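Local coordinates for protein methionine-R-sulfoxide reductase (Neisseria meningitidis, PDB 3MMH) that reduces the R-sulfoxide form of free methionine back to methionine, using a GAF-type domain to hold its substrate, at residues Trp49-Val52 with Gly53-Val57. Numbering follows the deposited sequence.
Sequences WFWV and GFYLV. With SME (methionine sulfoxide), chain C.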
loop_
_atom_site.group_PDB
_atom_site.type_symbol
_atom_site.label_atom_id
_atom_site.label_comp_id
_atom_site.label_asym_id
_atom_site.label_seq_id
_atom_site.Cartn_x
_atom_site.Cartn_y
_atom_site.Cartn_z
ATOM N N TRP A 49 6.762 -12.317 1.901
ATOM C CA TRP A 49 6.318 -12.331 3.259
ATOM C C TRP A 49 4.826 -12.161 3.296
ATOM O O TRP A 49 4.215 -11.513 2.481
ATOM C CB TRP A 49 6.994 -11.202 4.060
ATOM C CG TRP A 49 8.475 -11.313 4.183
ATOM C CD1 TRP A 49 9.194 -12.451 4.424
ATOM C CD2 TRP A 49 9.415 -10.276 4.022
ATOM N NE1 TRP A 49 10.537 -12.182 4.479
ATOM C CE2 TRP A 49 10.697 -10.849 4.264
ATOM C CE3 TRP A 49 9.356 -8.931 3.759
ATOM C CZ2 TRP A 49 11.869 -10.079 4.232
ATOM C CZ3 TRP A 49 10.529 -8.193 3.736
ATOM C CH2 TRP A 49 11.790 -8.751 3.964
ATOM N N PHE A 50 4.211 -12.684 4.347
ATOM C CA PHE A 50 2.772 -12.566 4.591
ATOM C C PHE A 50 2.304 -11.097 4.648
ATOM O O PHE A 50 1.231 -10.775 4.083
ATOM C CB PHE A 50 2.456 -13.239 5.939
ATOM C CG PHE A 50 1.028 -13.219 6.334
ATOM C CD1 PHE A 50 0.056 -13.936 5.626
ATOM C CD2 PHE A 50 0.646 -12.512 7.460
ATOM C CE1 PHE A 50 -1.293 -13.887 5.986
ATOM C CE2 PHE A 50 -0.694 -12.479 7.835
ATOM C CZ PHE A 50 -1.585 -13.255 7.160
ATOM N N TRP A 51 3.048 -10.228 5.285
ATOM C CA TRP A 51 2.717 -8.856 5.400
ATOM C C TRP A 51 3.971 -8.068 5.411
ATOM O O TRP A 51 4.941 -8.412 6.103
ATOM C CB TRP A 51 1.909 -8.626 6.708
ATOM C CG TRP A 51 1.095 -7.376 6.817
ATOM C CD1 TRP A 51 -0.255 -7.297 6.554
ATOM C CD2 TRP A 51 1.524 -6.041 7.158
ATOM N NE1 TRP A 51 -0.658 -6.025 6.760
ATOM C CE2 TRP A 51 0.390 -5.224 7.133
ATOM C CE3 TRP A 51 2.736 -5.470 7.555
ATOM C CZ2 TRP A 51 0.412 -3.877 7.439
ATOM C CZ3 TRP A 51 2.799 -4.144 7.840
ATOM C CH2 TRP A 51 1.649 -3.339 7.776
ATOM N N VAL A 52 4.007 -6.934 4.721
ATOM C CA VAL A 52 5.151 -6.040 4.792
ATOM C C VAL A 52 4.699 -4.599 4.512
ATOM O O VAL A 52 3.979 -4.375 3.533
ATOM C CB VAL A 52 6.344 -6.436 3.896
ATOM C CG1 VAL A 52 5.937 -6.606 2.439
ATOM C CG2 VAL A 52 7.529 -5.517 4.072
ATOM N N GLY A 53 5.120 -3.660 5.318
ATOM C CA GLY A 53 4.682 -2.303 5.151
ATOM C C GLY A 53 5.109 -1.396 6.229
ATOM O O GLY A 53 6.094 -1.702 6.965
ATOM N N PHE A 54 4.441 -0.277 6.382
ATOM C CA PHE A 54 4.880 0.829 7.226
ATOM C C PHE A 54 3.781 1.318 8.122
ATOM O O PHE A 54 2.605 1.362 7.708
ATOM C CB PHE A 54 5.402 1.972 6.371
ATOM C CG PHE A 54 6.587 1.583 5.506
ATOM C CD1 PHE A 54 7.859 1.634 6.009
ATOM C CD2 PHE A 54 6.395 1.037 4.239
ATOM C CE1 PHE A 54 8.920 1.224 5.198
ATOM C CE2 PHE A 54 7.451 0.647 3.430
ATOM C CZ PHE A 54 8.717 0.716 3.974
ATOM N N TYR A 55 4.193 1.818 9.275
ATOM C CA TYR A 55 3.391 2.709 10.105
ATOM C C TYR A 55 4.172 3.975 10.327
ATOM O O TYR A 55 5.414 3.925 10.430
ATOM C CB TYR A 55 3.070 2.088 11.479
ATOM C CG TYR A 55 2.098 0.965 11.499
ATOM C CD1 TYR A 55 0.789 1.179 11.966
ATOM C CD2 TYR A 55 2.435 -0.353 11.107
ATOM C CE1 TYR A 55 -0.123 0.179 11.971
ATOM C CE2 TYR A 55 1.511 -1.377 11.115
ATOM C CZ TYR A 55 0.196 -1.115 11.534
ATOM O OH TYR A 55 -0.735 -2.119 11.520
ATOM N N LEU A 56 3.502 5.088 10.444
ATOM C CA LEU A 56 4.131 6.414 10.587
ATOM C C LEU A 56 3.674 7.067 11.887
ATOM O O LEU A 56 2.504 6.938 12.273
ATOM C CB LEU A 56 3.847 7.329 9.382
ATOM C CG LEU A 56 4.424 6.811 8.064
ATOM C CD1 LEU A 56 3.918 7.686 6.902
ATOM C CD2 LEU A 56 5.947 6.640 8.087
ATOM N N VAL A 57 4.576 7.746 12.563
ATOM C CA VAL A 57 4.244 8.392 13.820
ATOM C C VAL A 57 3.295 9.586 13.596
ATOM O O VAL A 57 3.601 10.457 12.775
ATOM C CB VAL A 57 5.533 8.841 14.560
ATOM C CG1 VAL A 57 5.181 9.738 15.742
ATOM C CG2 VAL A 57 6.357 7.637 14.971
HETATM N N SME C . 2.343 -7.248 15.062
HETATM C CA SME C . 2.466 -5.775 15.179
HETATM C CB SME C . 1.206 -5.026 14.699
HETATM C CG SME C . 1.138 -4.739 13.190
HETATM S S SME C . 0.627 -6.125 12.257
HETATM O OE SME C . 1.157 -7.445 12.544
HETATM C CE SME C . 0.760 -5.473 10.645
HETATM C C SME C . 2.854 -5.393 16.580
HETATM O O SME C . 3.089 -4.197 16.804
HETATM O OXT SME C . 2.964 -6.314 17.478
#
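Trp51 and Tyr55 sit on the same side of strand 51-58, and Trp51 CH2 meets Tyr55 CE2 at 3.9 Å, the two side chains crossing at about a right angle. Gly53, between them in sequence, has no side chain and so leaves room for the indole to lie close over its backbone. The indole, with CG anti to the backbone N (chi1 -161°), lies forward along the strand and brings CZ3 to 3.5 Å from Gly53 N. This is the tight part of the contact. The junction of Trp51 with Tyr55 is looser, a single apolar touch met obliquely. Both residues are buried, and this looser side faces the bound methionine sulfoxide, not water. The substrate's methyl CE stands 3.4 Å above the indole plane, over the centre, a broad flat surface suited to a small methyl, and Tyr55 OH lies 3.6 Å from SME CG. The tyrosine hydroxyl is hydrogen-bonded to Cys75 O, which ties down its polar end, and Trp51 NE1 reaches Pro72 O through a weak bond. On the other side of the strand, Val52 and Phe54 fill the interface with helix 32-47 through Leu43 and Leu36. The Trp51 face thus forms an apolar seat for the sulfoxide methyl, flanked by Tyr55, while polar groups such as Glu116 and the Cys85 backbone bind the substrate elsewhere, a division consistent with recognition of free methionine sulfoxide.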